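Local coordinates for protein putative peptidase (PDB 4L8K) that probably hydrolyses peptide bonds as a serine peptidase of family S41, related to the tricorn protease, at residues G67-I72 against V263-C268; K148-D153 against R211-L216; A89-E94 against V154-G159; R9-A14 against E256-W261. One frame throughout, in Å; residues are numbered along the deposited sequence. Where two conformers were deposited one is given.

Interaction 1 (G67-I72 against V263-C268). With PO4 (phosphate ion), chain E.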
loop_
_atom_site.group_PDB
_atom_site.type_symbol
_atom_site.label_atom_id
_atom_site.label_comp_id
_atom_site.label_asym_id
_atom_site.label_seq_id
_atom_site.Cartn_x
_atom_site.Cartn_y
_atom_site.Cartn_z
ATOM N N GLY A 67 -7.858 -0.120 -9.031
ATOM C CA GLY A 67 -7.090 -1.342 -8.808
ATOM C C GLY A 67 -7.541 -2.085 -7.574
ATOM O O GLY A 67 -7.198 -3.248 -7.392
ATOM N N HIS A 68 -8.339 -1.427 -6.731
ATOM C CA HIS A 68 -8.838 -2.007 -5.483
ATOM C C HIS A 68 -10.240 -2.579 -5.627
ATOM O O HIS A 68 -10.716 -3.174 -4.679
ATOM C CB HIS A 68 -8.746 -0.975 -4.326
ATOM C CG HIS A 68 -7.307 -0.702 -4.001
ATOM N ND1 HIS A 68 -6.568 -1.589 -3.227
ATOM C CD2 HIS A 68 -6.459 0.209 -4.537
ATOM C CE1 HIS A 68 -5.316 -1.138 -3.249
ATOM N NE2 HIS A 68 -5.201 -0.056 -4.013
ATOM N N THR A 69 -10.864 -2.460 -6.806
ATOM C CA THR A 69 -12.208 -2.964 -7.073
ATOM C C THR A 69 -12.134 -4.260 -7.882
ATOM O O THR A 69 -11.426 -4.316 -8.895
ATOM C CB THR A 69 -13.069 -1.881 -7.767
ATOM O OG1 THR A 69 -13.313 -0.841 -6.824
ATOM C CG2 THR A 69 -14.408 -2.410 -8.280
ATOM N N ASN A 70 -12.888 -5.291 -7.434
ATOM C CA ASN A 70 -12.956 -6.595 -8.104
ATOM C C ASN A 70 -14.337 -7.240 -8.005
ATOM O O ASN A 70 -15.008 -7.132 -6.982
ATOM C CB ASN A 70 -11.922 -7.577 -7.495
ATOM C CG ASN A 70 -10.512 -7.036 -7.450
ATOM O OD1 ASN A 70 -10.082 -6.466 -6.443
ATOM N ND2 ASN A 70 -9.777 -7.162 -8.549
ATOM N N LEU A 71 -14.718 -7.965 -9.049
ATOM C CA LEU A 71 -15.922 -8.795 -9.095
ATOM C C LEU A 71 -15.421 -10.231 -9.025
ATOM O O LEU A 71 -14.546 -10.597 -9.817
ATOM C CB LEU A 71 -16.777 -8.537 -10.358
ATOM C CG LEU A 71 -18.105 -9.318 -10.461
ATOM C CD1 LEU A 71 -19.111 -8.881 -9.388
ATOM C CD2 LEU A 71 -18.722 -9.134 -11.844
ATOM N N ILE A 72 -15.905 -11.019 -8.049
ATOM C CA ILE A 72 -15.412 -12.368 -7.845
ATOM C C ILE A 72 -16.505 -13.398 -7.996
ATOM O O ILE A 72 -17.501 -13.367 -7.271
ATOM C CB ILE A 72 -14.716 -12.513 -6.467
ATOM C CG1 ILE A 72 -13.755 -11.333 -6.185
ATOM C CG2 ILE A 72 -13.980 -13.858 -6.378
ATOM C CD1 ILE A 72 -13.339 -11.120 -4.752
ATOM N N VAL A 263 -18.531 -8.564 -4.760
ATOM C CA VAL A 263 -17.847 -7.345 -5.191
ATOM C C VAL A 263 -17.074 -6.805 -3.984
ATOM O O VAL A 263 -17.594 -6.808 -2.874
ATOM C CB VAL A 263 -18.791 -6.283 -5.808
ATOM C CG1 VAL A 263 -19.912 -5.861 -4.842
ATOM C CG2 VAL A 263 -18.005 -5.075 -6.319
ATOM N N ARG A 264 -15.828 -6.385 -4.198
ATOM C CA ARG A 264 -14.991 -5.819 -3.143
ATOM C C ARG A 264 -14.347 -4.531 -3.649
ATOM O O ARG A 264 -14.126 -4.379 -4.864
ATOM C CB ARG A 264 -13.916 -6.824 -2.639
ATOM C CG ARG A 264 -12.850 -7.234 -3.662
ATOM C CD ARG A 264 -11.592 -6.365 -3.639
ATOM N NE ARG A 264 -10.750 -6.596 -2.459
ATOM C CZ ARG A 264 -10.049 -5.653 -1.827
ATOM N NH1 ARG A 264 -10.084 -4.389 -2.248
ATOM N NH2 ARG A 264 -9.296 -5.967 -0.779
ATOM N N PHE A 265 -14.064 -3.619 -2.695
ATOM C CA PHE A 265 -13.402 -2.331 -2.878
ATOM C C PHE A 265 -13.045 -1.755 -1.486
ATOM O O PHE A 265 -13.373 -2.373 -0.463
ATOM C CB PHE A 265 -14.259 -1.351 -3.716
ATOM C CG PHE A 265 -15.743 -1.303 -3.430
ATOM C CD1 PHE A 265 -16.254 -0.445 -2.459
ATOM C CD2 PHE A 265 -16.642 -2.044 -4.196
ATOM C CE1 PHE A 265 -17.637 -0.331 -2.258
ATOM C CE2 PHE A 265 -18.017 -1.979 -3.952
ATOM C CZ PHE A 265 -18.509 -1.091 -3.015
ATOM N N SER A 266 -12.353 -0.604 -1.438
ATOM C CA SER A 266 -12.002 0.030 -0.160
ATOM C C SER A 266 -13.267 0.526 0.532
ATOM O O SER A 266 -14.119 1.151 -0.108
ATOM C CB SER A 266 -11.024 1.168 -0.382
ATOM O OG SER A 266 -9.868 0.636 -0.997
ATOM N N ALA A 267 -13.420 0.172 1.813
ATOM C CA ALA A 267 -14.615 0.505 2.583
ATOM C C ALA A 267 -14.615 1.912 3.114
ATOM O O ALA A 267 -15.696 2.507 3.267
ATOM C CB ALA A 267 -14.764 -0.453 3.761
ATOM N N CYS A 268 -13.429 2.442 3.455
ATOM C CA CYS A 268 -13.348 3.756 4.089
ATOM C C CYS A 268 -12.245 4.637 3.495
ATOM O O CYS A 268 -11.105 4.184 3.401
ATOM C CB CYS A 268 -13.137 3.604 5.596
ATOM S SG CYS A 268 -14.099 2.283 6.378
HETATM P P PO4 E . -8.065 -2.275 0.260
HETATM O O1 PO4 E . -9.245 -1.381 0.594
HETATM O O2 PO4 E . -6.744 -1.485 0.523
HETATM O O3 PO4 E . -8.125 -3.544 1.151
HETATM O O4 PO4 E . -8.128 -2.655 -1.237
#
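Arg-264 lays its side chain alongside that of Asn-70, so that its CD sits 3.2 Å from Asn-70 OD1 and its CG packs near Asn-70 CB. From a CG placed between the backbone N and the carbonyl carbon (chi1 65°), the chain bends twice more and brings the edge of its guanidinium up to the carbonyl of His-68. There NH1 donates to His-68 O at 2.8 Å, using an in-plane lone pair of that carbonyl, and the same nitrogen reaches phosphate O4, also at 2.8 Å. The histidine ring comes to this oxygen from another direction: ND1 meets O4 edge-on at 2.7 Å. Ser-266 OG lies 2.6 Å from phosphate O1 but also bonds Glu-279, and which of the two takes its proton is not settled. A long arginine and an imidazole are well suited to gripping an anion, and Ser-223 OG with the backbone N of Ser-249 and Gly-250 complete the site. The ion probably comes from the crystallisation liquor, but its place near the histidine is consistent with the active-site pocket of a family S41 peptidase. Next to the phosphate site the two segments pair as antiparallel strands, with Asn-70 and Arg-264 forming a hydrogen-bonded pair and Leu-71 and Val-263 a non-hydrogen-bonded one. Thr-69 OG1, held by Asp-66, touches Phe-265 CB at 3.3 Å, while Asn-70 ND2 is bonded to Ser-78 O. Strand 70-72 forms one edge of a three-stranded sheet with 262-266 in the middle and 252-256 beyond; helices 8-22 and 50-61 cover the face bearing Leu-71 and Val-263.

Interaction 2 (K148-D153 against R211-L216)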
loop_
_atom_site.group_PDB
_atom_site.type_symbol
_atom_site.label_atom_id
_atom_site.label_comp_id
_atom_site.label_asym_id
_atom_site.label_seq_id
_atom_site.Cartn_x
_atom_site.Cartn_y
_atom_site.Cartn_z
ATOM N N LYS A 148 24.930 3.948 10.717
ATOM C CA LYS A 148 24.643 5.377 10.448
ATOM C C LYS A 148 23.148 5.589 10.118
ATOM O O LYS A 148 22.573 6.628 10.435
ATOM C CB LYS A 148 25.477 5.783 9.205
ATOM C CG LYS A 148 26.258 7.053 9.297
ATOM C CD LYS A 148 27.078 7.249 8.049
ATOM C CE LYS A 148 27.370 8.712 7.783
ATOM N NZ LYS A 148 26.193 9.460 7.263
ATOM N N GLY A 149 22.568 4.638 9.400
ATOM C CA GLY A 149 21.169 4.729 9.004
ATOM C C GLY A 149 20.583 3.400 8.627
ATOM O O GLY A 149 21.294 2.400 8.566
ATOM N N LEU A 150 19.270 3.406 8.348
ATOM C CA LEU A 150 18.494 2.225 8.043
ATOM C C LEU A 150 17.736 2.357 6.748
ATOM O O LEU A 150 17.155 3.402 6.462
ATOM C CB LEU A 150 17.493 1.976 9.203
ATOM C CG LEU A 150 16.505 0.779 9.091
ATOM C CD1 LEU A 150 17.183 -0.505 9.519
ATOM C CD2 LEU A 150 15.316 0.986 9.974
ATOM N N ILE A 151 17.684 1.255 6.001
ATOM C CA ILE A 151 16.855 1.116 4.808
ATOM C C ILE A 151 15.743 0.132 5.203
ATOM O O ILE A 151 16.043 -1.006 5.620
ATOM C CB ILE A 151 17.641 0.691 3.510
ATOM C CG1 ILE A 151 18.696 1.752 3.105
ATOM C CG2 ILE A 151 16.681 0.395 2.325
ATOM C CD1 ILE A 151 19.754 1.243 2.006
ATOM N N PHE A 152 14.469 0.593 5.140
ATOM C CA PHE A 152 13.310 -0.250 5.437
ATOM C C PHE A 152 12.548 -0.452 4.114
ATOM O O PHE A 152 11.817 0.417 3.656
ATOM C CB PHE A 152 12.427 0.329 6.572
ATOM C CG PHE A 152 11.589 -0.742 7.236
ATOM C CD1 PHE A 152 10.382 -1.158 6.670
ATOM C CD2 PHE A 152 12.037 -1.384 8.392
ATOM C CE1 PHE A 152 9.621 -2.174 7.270
ATOM C CE2 PHE A 152 11.278 -2.394 8.994
ATOM C CZ PHE A 152 10.073 -2.776 8.433
ATOM N N ASP A 153 12.788 -1.568 3.470
ATOM C CA ASP A 153 12.250 -1.845 2.133
ATOM C C ASP A 153 10.921 -2.600 2.202
ATOM O O ASP A 153 10.876 -3.769 2.620
ATOM C CB ASP A 153 13.315 -2.646 1.337
ATOM C CG ASP A 153 13.075 -2.863 -0.146
ATOM O OD1 ASP A 153 12.009 -2.443 -0.650
ATOM O OD2 ASP A 153 13.955 -3.444 -0.802
ATOM N N ARG A 211 17.628 7.462 14.257
ATOM C CA ARG A 211 18.631 7.774 13.256
ATOM C C ARG A 211 17.975 7.823 11.865
ATOM O O ARG A 211 16.831 7.355 11.714
ATOM C CB ARG A 211 19.734 6.722 13.286
ATOM C CG ARG A 211 20.795 6.989 14.369
ATOM C CD ARG A 211 21.606 5.726 14.567
ATOM N NE ARG A 211 20.867 4.830 15.469
ATOM C CZ ARG A 211 21.216 3.586 15.763
ATOM N NH1 ARG A 211 22.285 3.034 15.192
ATOM N NH2 ARG A 211 20.512 2.886 16.640
ATOM N N PRO A 212 18.647 8.377 10.821
ATOM C CA PRO A 212 18.004 8.428 9.490
ATOM C C PRO A 212 17.477 7.070 8.990
ATOM O O PRO A 212 18.054 6.008 9.274
ATOM C CB PRO A 212 19.117 8.957 8.593
ATOM C CG PRO A 212 19.985 9.779 9.512
ATOM C CD PRO A 212 19.994 8.998 10.790
ATOM N N VAL A 213 16.323 7.111 8.296
ATOM C CA VAL A 213 15.650 5.938 7.720
ATOM C C VAL A 213 15.245 6.243 6.300
ATOM O O VAL A 213 14.614 7.285 6.050
ATOM C CB VAL A 213 14.378 5.487 8.542
ATOM C CG1 VAL A 213 13.658 4.292 7.907
ATOM C CG2 VAL A 213 14.713 5.174 9.982
ATOM N N ILE A 214 15.513 5.299 5.382
ATOM C CA ILE A 214 14.992 5.387 4.025
ATOM C C ILE A 214 13.957 4.276 3.869
ATOM O O ILE A 214 14.303 3.113 4.011
ATOM C CB ILE A 214 16.030 5.371 2.860
ATOM C CG1 ILE A 214 17.284 6.283 3.133
ATOM C CG2 ILE A 214 15.339 5.685 1.529
ATOM C CD1 ILE A 214 17.048 7.777 3.284
ATOM N N VAL A 215 12.696 4.634 3.613
ATOM C CA VAL A 215 11.611 3.674 3.366
ATOM C C VAL A 215 11.512 3.516 1.842
ATOM O O VAL A 215 11.406 4.514 1.129
ATOM C CB VAL A 215 10.249 4.055 4.041
ATOM C CG1 VAL A 215 9.113 3.112 3.602
ATOM C CG2 VAL A 215 10.370 4.066 5.567
ATOM N N LEU A 216 11.628 2.278 1.342
ATOM C CA LEU A 216 11.570 2.022 -0.101
ATOM C C LEU A 216 10.188 1.564 -0.500
ATOM O O LEU A 216 9.637 0.658 0.123
ATOM C CB LEU A 216 12.626 0.984 -0.559
ATOM C CG LEU A 216 14.105 1.199 -0.171
ATOM C CD1 LEU A 216 14.993 0.254 -0.969
ATOM C CD2 LEU A 216 14.586 2.656 -0.429
#
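The carboxylate of Asp-153 has the branch of Leu-216 over one face, with CD1 3.8 Å from Asp-153 CG and Leu-216 CB 3.5 Å from OD1; its oxygen OD2 takes a salt bridge from Arg-155 and a hydrogen bond from Tyr-122. The other flat group, the ring of Phe-152, leads away from 211-216 to meet Phe-228, leaving only its CB against Val-213 and Val-215. Beside the acid, Ile-151 CG2, anti to the backbone N, presses on Leu-216 CG at 3.7 Å. On the reverse face Leu-150 CD2 approaches Val-213 CG2. Branched aliphatic residues suit this place, for they fill the space between the sheet and its helices. The backbones run parallel, 18° apart, and join through four bonds, the shortest from Ile-214 N to Leu-150 O at 2.7 Å. An alanine in place of Asp-153 would probably leave Arg-155 without one of its charge partners and the hydroxyl of Tyr-122 without its acceptor. These two central strands of the mixed sheet are therefore held by backbone bonds and oily contacts, while the buried carboxylate at their C-terminal end is likely to stay ionised, given the nearby cation of Arg-155 outside both strands.

Interaction 3 (A89-E94 against V154-G159)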
loop_
_atom_site.group_PDB
_atom_site.type_symbol
_atom_site.label_atom_id
_atom_site.label_comp_id
_atom_site.label_asym_id
_atom_site.label_seq_id
_atom_site.Cartn_x
_atom_site.Cartn_y
_atom_site.Cartn_z
ATOM N N ALA A 89 7.972 -2.214 -12.481
ATOM C CA ALA A 89 8.060 -3.149 -11.357
ATOM C C ALA A 89 8.845 -2.499 -10.194
ATOM O O ALA A 89 8.351 -2.463 -9.060
ATOM C CB ALA A 89 8.708 -4.465 -11.796
ATOM N N ASN A 90 10.023 -1.917 -10.495
ATOM C CA ASN A 90 10.921 -1.211 -9.538
ATOM C C ASN A 90 11.348 -2.083 -8.378
ATOM O O ASN A 90 11.706 -1.569 -7.301
ATOM C CB ASN A 90 10.296 0.116 -9.031
ATOM C CG ASN A 90 10.444 1.234 -10.045
ATOM O OD1 ASN A 90 11.455 1.342 -10.727
ATOM N ND2 ASN A 90 9.442 2.063 -10.195
ATOM N N PHE A 91 11.385 -3.411 -8.622
ATOM C CA PHE A 91 11.822 -4.434 -7.659
ATOM C C PHE A 91 12.041 -5.735 -8.417
ATOM O O PHE A 91 11.210 -6.094 -9.246
ATOM C CB PHE A 91 10.781 -4.645 -6.516
ATOM C CG PHE A 91 11.205 -5.665 -5.485
ATOM C CD1 PHE A 91 12.044 -5.307 -4.431
ATOM C CD2 PHE A 91 10.806 -6.992 -5.593
ATOM C CE1 PHE A 91 12.479 -6.258 -3.500
ATOM C CE2 PHE A 91 11.241 -7.950 -4.665
ATOM C CZ PHE A 91 12.070 -7.573 -3.625
ATOM N N TYR A 92 13.158 -6.422 -8.146
ATOM C CA TYR A 92 13.499 -7.713 -8.739
ATOM C C TYR A 92 14.195 -8.494 -7.676
ATOM O O TYR A 92 15.234 -8.047 -7.158
ATOM C CB TYR A 92 14.382 -7.572 -10.009
ATOM C CG TYR A 92 13.748 -6.715 -11.087
ATOM C CD1 TYR A 92 12.818 -7.252 -11.976
ATOM C CD2 TYR A 92 14.029 -5.351 -11.179
ATOM C CE1 TYR A 92 12.215 -6.460 -12.956
ATOM C CE2 TYR A 92 13.421 -4.552 -12.140
ATOM C CZ TYR A 92 12.527 -5.112 -13.034
ATOM O OH TYR A 92 11.945 -4.319 -13.986
ATOM N N LYS A 93 13.614 -9.632 -7.304
ATOM C CA LYS A 93 14.146 -10.531 -6.279
ATOM C C LYS A 93 15.595 -10.956 -6.628
ATOM O O LYS A 93 16.460 -10.962 -5.752
ATOM C CB LYS A 93 13.201 -11.754 -6.153
ATOM C CG LYS A 93 13.695 -12.930 -5.308
ATOM C CD LYS A 93 13.509 -12.724 -3.797
ATOM C CE LYS A 93 13.802 -13.966 -2.967
ATOM N NZ LYS A 93 15.159 -14.557 -3.223
ATOM N N GLU A 94 15.860 -11.253 -7.912
ATOM C CA GLU A 94 17.176 -11.695 -8.404
ATOM C C GLU A 94 18.241 -10.605 -8.174
ATOM O O GLU A 94 19.375 -10.933 -7.826
ATOM C CB GLU A 94 17.112 -12.097 -9.898
ATOM C CG GLU A 94 16.150 -13.243 -10.185
ATOM C CD GLU A 94 14.647 -12.972 -10.237
ATOM O OE1 GLU A 94 14.221 -11.789 -10.207
ATOM O OE2 GLU A 94 13.895 -13.973 -10.317
ATOM N N VAL A 154 9.840 -1.929 1.752
ATOM C CA VAL A 154 8.482 -2.515 1.708
ATOM C C VAL A 154 7.959 -2.565 0.244
ATOM O O VAL A 154 6.748 -2.566 0.014
ATOM C CB VAL A 154 7.467 -1.816 2.660
ATOM C CG1 VAL A 154 7.813 -2.075 4.127
ATOM C CG2 VAL A 154 7.326 -0.320 2.352
ATOM N N ARG A 155 8.871 -2.605 -0.734
ATOM C CA ARG A 155 8.489 -2.762 -2.132
ATOM C C ARG A 155 7.898 -4.153 -2.315
ATOM O O ARG A 155 8.372 -5.095 -1.672
ATOM C CB ARG A 155 9.699 -2.588 -3.063
ATOM C CG ARG A 155 10.216 -1.157 -3.140
ATOM C CD ARG A 155 11.465 -1.054 -4.015
ATOM N NE ARG A 155 12.597 -1.765 -3.412
ATOM C CZ ARG A 155 13.735 -2.056 -4.032
ATOM N NH1 ARG A 155 13.903 -1.739 -5.314
ATOM N NH2 ARG A 155 14.709 -2.682 -3.384
ATOM N N ASP A 156 6.853 -4.285 -3.147
ATOM C CA ASP A 156 6.164 -5.546 -3.404
ATOM C C ASP A 156 5.451 -6.093 -2.150
ATOM O O ASP A 156 5.196 -7.283 -2.070
ATOM C CB ASP A 156 7.108 -6.596 -4.008
ATOM C CG ASP A 156 7.226 -6.495 -5.514
ATOM O OD1 ASP A 156 7.022 -5.381 -6.058
ATOM O OD2 ASP A 156 7.523 -7.519 -6.148
ATOM N N ASN A 157 5.105 -5.221 -1.196
ATOM C CA ASN A 157 4.392 -5.639 -0.003
ATOM C C ASN A 157 2.936 -5.191 -0.157
ATOM O O ASN A 157 2.621 -4.015 -0.008
ATOM C CB ASN A 157 5.066 -5.083 1.269
ATOM C CG ASN A 157 4.455 -5.545 2.583
ATOM O OD1 ASN A 157 3.260 -5.874 2.672
ATOM N ND2 ASN A 157 5.260 -5.520 3.657
ATOM N N GLY A 158 2.078 -6.153 -0.501
ATOM C CA GLY A 158 0.649 -5.962 -0.718
ATOM C C GLY A 158 -0.189 -5.776 0.537
ATOM O O GLY A 158 -1.413 -5.752 0.462
ATOM N N GLY A 159 0.459 -5.611 1.687
ATOM C CA GLY A 159 -0.229 -5.390 2.952
ATOM C C GLY A 159 -0.349 -6.627 3.809
ATOM O O GLY A 159 0.463 -7.544 3.712
#
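Phe-91 reaches in between Arg-155 and Asp-156, its CG anti to the backbone N (chi1 -179°), which extends the ring straight out from its own chain. One edge of that ring stands over a face of the Arg-155 guanidinium: Phe-91 CD1 lies 3.7 Å from Arg-155 CZ, over the centre of the group, and the two planes are 89° apart. The opposite ortho carbon, CD2, meets Asp-156 OD2 at 3.4 Å, the carboxylate inclined at 47° to the ring. A flat apolar ring suits the space between them: its weakly positive CD2-H edge favours the carboxylate oxygen, while its CD1 edge only packs on the guanidinium face, with no cation-pi contact. Arg-155 bends at its third torsion, and this carries NH1 to Asn-90 O, 3.0 Å away; the acceptor is tilted from the guanidinium plane and the bond is not straight. NH2 has salt bridges to Asp-153 and Asp-300, so the cation is gripped from several directions and its rotation is fixed. Asn-90 is tied through OD1 to Ile-290 N, and the ring of Tyr-124 lies near that of Phe-91. The acidic residue stands third in a type II beta turn from Val-154 to Asn-157, whose closing bond is weak. Asn-157 OD1 accepts from Gly-159 N at 3.0 Å in an Asx turn, and Gly-159 has backbone angles that a side chain would make strained. This Arg-Asp-Asn-Gly-Gly loop follows a parallel strand and leads to helix 162-169; in family S41 relatives the equivalent glycine-rich loop helps to form the oxyanion hole, and it probably does so here.

Interaction 4 (R9-A14 against E256-W261)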
loop_
_atom_site.group_PDB
_atom_site.type_symbol
_atom_site.label_atom_id
_atom_site.label_comp_id
_atom_site.label_asym_id
_atom_site.label_seq_id
_atom_site.Cartn_x
_atom_site.Cartn_y
_atom_site.Cartn_z
ATOM N N ARG A 9 -30.267 -9.359 -15.192
ATOM C CA ARG A 9 -30.709 -8.001 -14.913
ATOM C C ARG A 9 -30.814 -7.730 -13.393
ATOM O O ARG A 9 -30.472 -6.628 -12.973
ATOM C CB ARG A 9 -31.997 -7.666 -15.660
ATOM C CG ARG A 9 -31.744 -7.538 -17.181
ATOM C CD ARG A 9 -32.801 -6.760 -17.937
ATOM N NE ARG A 9 -33.034 -5.439 -17.355
ATOM C CZ ARG A 9 -32.321 -4.349 -17.625
ATOM N NH1 ARG A 9 -31.328 -4.395 -18.507
ATOM N NH2 ARG A 9 -32.596 -3.207 -17.017
ATOM N N ASP A 10 -31.176 -8.747 -12.573
ATOM C CA ASP A 10 -31.243 -8.617 -11.109
ATOM C C ASP A 10 -29.857 -8.425 -10.521
ATOM O O ASP A 10 -29.692 -7.624 -9.602
ATOM C CB ASP A 10 -31.909 -9.848 -10.474
ATOM C CG ASP A 10 -33.402 -9.955 -10.699
ATOM O OD1 ASP A 10 -34.029 -8.927 -11.060
ATOM O OD2 ASP A 10 -33.955 -11.063 -10.502
ATOM N N ASN A 11 -28.853 -9.144 -11.069
ATOM C CA ASN A 11 -27.462 -9.035 -10.636
ATOM C C ASN A 11 -26.856 -7.727 -11.126
ATOM O O ASN A 11 -26.114 -7.097 -10.382
ATOM C CB ASN A 11 -26.671 -10.240 -11.091
ATOM C CG ASN A 11 -27.058 -11.433 -10.265
ATOM O OD1 ASN A 11 -26.625 -11.585 -9.124
ATOM N ND2 ASN A 11 -27.998 -12.220 -10.758
ATOM N N PHE A 12 -27.234 -7.272 -12.328
ATOM C CA PHE A 12 -26.804 -5.954 -12.821
ATOM C C PHE A 12 -27.296 -4.851 -11.849
ATOM O O PHE A 12 -26.494 -4.036 -11.375
ATOM C CB PHE A 12 -27.325 -5.702 -14.257
ATOM C CG PHE A 12 -27.454 -4.245 -14.632
ATOM C CD1 PHE A 12 -26.330 -3.418 -14.689
ATOM C CD2 PHE A 12 -28.700 -3.692 -14.915
ATOM C CE1 PHE A 12 -26.457 -2.055 -14.997
ATOM C CE2 PHE A 12 -28.823 -2.343 -15.262
ATOM C CZ PHE A 12 -27.697 -1.530 -15.293
ATOM N N GLU A 13 -28.618 -4.852 -11.561
ATOM C CA GLU A 13 -29.272 -3.887 -10.675
ATOM C C GLU A 13 -28.634 -3.887 -9.287
ATOM O O GLU A 13 -28.291 -2.820 -8.797
ATOM C CB GLU A 13 -30.787 -4.168 -10.551
ATOM C CG GLU A 13 -31.592 -3.920 -11.817
ATOM C CD GLU A 13 -31.840 -2.492 -12.272
ATOM O OE1 GLU A 13 -31.561 -1.545 -11.498
ATOM O OE2 GLU A 13 -32.350 -2.326 -13.406
ATOM N N ALA A 14 -28.435 -5.079 -8.686
ATOM C CA ALA A 14 -27.847 -5.238 -7.356
ATOM C C ALA A 14 -26.410 -4.715 -7.305
ATOM O O ALA A 14 -26.093 -3.945 -6.401
ATOM C CB ALA A 14 -27.879 -6.695 -6.937
ATOM N N GLU A 256 -22.147 -9.613 -1.294
ATOM C CA GLU A 256 -22.532 -10.660 -2.231
ATOM C C GLU A 256 -23.638 -10.176 -3.171
ATOM O O GLU A 256 -24.470 -9.351 -2.785
ATOM C CB GLU A 256 -23.013 -11.898 -1.466
ATOM C CG GLU A 256 -22.180 -13.133 -1.722
ATOM C CD GLU A 256 -22.669 -14.357 -0.980
ATOM O OE1 GLU A 256 -23.815 -14.794 -1.238
ATOM O OE2 GLU A 256 -21.898 -14.888 -0.147
ATOM N N LEU A 257 -23.650 -10.695 -4.397
ATOM C CA LEU A 257 -24.699 -10.424 -5.370
ATOM C C LEU A 257 -25.797 -11.498 -5.237
ATOM O O LEU A 257 -25.503 -12.575 -4.697
ATOM C CB LEU A 257 -24.128 -10.438 -6.813
ATOM C CG LEU A 257 -23.069 -9.407 -7.223
ATOM C CD1 LEU A 257 -22.929 -9.379 -8.746
ATOM C CD2 LEU A 257 -23.422 -8.013 -6.727
ATOM N N PRO A 258 -27.024 -11.301 -5.792
ATOM C CA PRO A 258 -28.035 -12.372 -5.727
ATOM C C PRO A 258 -27.545 -13.723 -6.275
ATOM O O PRO A 258 -28.002 -14.748 -5.785
ATOM C CB PRO A 258 -29.184 -11.827 -6.594
ATOM C CG PRO A 258 -29.067 -10.343 -6.457
ATOM C CD PRO A 258 -27.576 -10.092 -6.443
ATOM N N ASN A 259 -26.616 -13.737 -7.261
ATOM C CA ASN A 259 -26.085 -14.980 -7.878
ATOM C C ASN A 259 -24.894 -15.599 -7.089
ATOM O O ASN A 259 -24.291 -16.575 -7.543
ATOM C CB ASN A 259 -25.672 -14.737 -9.353
ATOM C CG ASN A 259 -24.523 -13.759 -9.561
ATOM O OD1 ASN A 259 -23.863 -13.303 -8.621
ATOM N ND2 ASN A 259 -24.311 -13.348 -10.799
ATOM N N GLY A 260 -24.546 -15.018 -5.949
ATOM C CA GLY A 260 -23.482 -15.562 -5.120
ATOM C C GLY A 260 -22.106 -15.009 -5.390
ATOM O O GLY A 260 -21.179 -15.305 -4.638
ATOM N N TRP A 261 -21.947 -14.201 -6.456
ATOM C CA TRP A 261 -20.664 -13.551 -6.722
ATOM C C TRP A 261 -20.454 -12.478 -5.681
ATOM O O TRP A 261 -21.417 -12.054 -5.036
ATOM C CB TRP A 261 -20.600 -12.912 -8.125
ATOM C CG TRP A 261 -20.840 -13.813 -9.297
ATOM C CD1 TRP A 261 -20.877 -15.177 -9.303
ATOM C CD2 TRP A 261 -21.095 -13.398 -10.644
ATOM N NE1 TRP A 261 -21.153 -15.638 -10.567
ATOM C CE2 TRP A 261 -21.297 -14.566 -11.413
ATOM C CE3 TRP A 261 -21.225 -12.148 -11.271
ATOM C CZ2 TRP A 261 -21.576 -14.522 -12.793
ATOM C CZ3 TRP A 261 -21.514 -12.107 -12.630
ATOM C CH2 TRP A 261 -21.700 -13.284 -13.370
#
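The type I beta turn from Leu-257 to Gly-260, at the tip of the hairpin between strands 252-256 and 262-266, meets helix 8-22 through Asn-11, Ala-14 and Pro-258. Asn-11 OD1 accepts from Asn-259 N at 2.8 Å, in the carbonyl plane and on a lone pair, although the N-H points off-line (138°). The same oxygen sits 3.2 Å from Pro-258 CD. Its amide partner ND2 faces back along its own chain, to Ser-6 OG and Ser-7 O, which settles which way round the amide lies. One turn further along the helix Ala-14 CB presses on Pro-258 CD at 3.4 Å, tighter than a usual van der Waals contact; a small methyl is what fits beside the rigid ring. An alanine in place of Asn-11 would probably leave the turn's Asn-259 N without its acceptor and Ser-6 without its amide partner. Within the hairpin Asn-259 forms an Asx turn, its OD1 taking Trp-261 N at 3.0 Å. Gly-260 follows with a positive phi of 92°, where a side chain would be jammed against the preceding carbonyl oxygen. The Asn-259 amide is stacked against that of Asn-11, 20° from parallel, with its ND2 3.4 Å from Asn-11 CG. Against the opposite face of this amide lies the indole of Trp-261, with Asn-259 ND2 3.1 Å above the ring plane. The side chain of Leu-257 packs on Leu-15 and Ile-18 of the same helix, and Trp-261 meets Phe-54 of helix 50-61 edge-to-face.

Overall arrangement
Interactions 1 and 4 share the three-stranded sheet and its helices: their centres are 15 Å apart, and they touch where Leu-71 CD1 packs on Leu-257 CD1 at 3.9 Å and Leu-71 CD2 meets Trp-261. Interactions 2 and 3 likewise run together, since the parallel strand of 148-153 continues directly into the 154-159 loop, and Leu-216 O lies 3.1 Å from Val-154 N, probably hydrogen-bonded. Between these two halves stands the phosphate pocket of interaction 1, whose atoms come within about 7 Å of interaction 3. Interactions 1 and 2 lie on opposite sides of the chain's centre, with centres 32 Å apart, and interaction 4 is remote from interaction 2, their centres 47 Å apart.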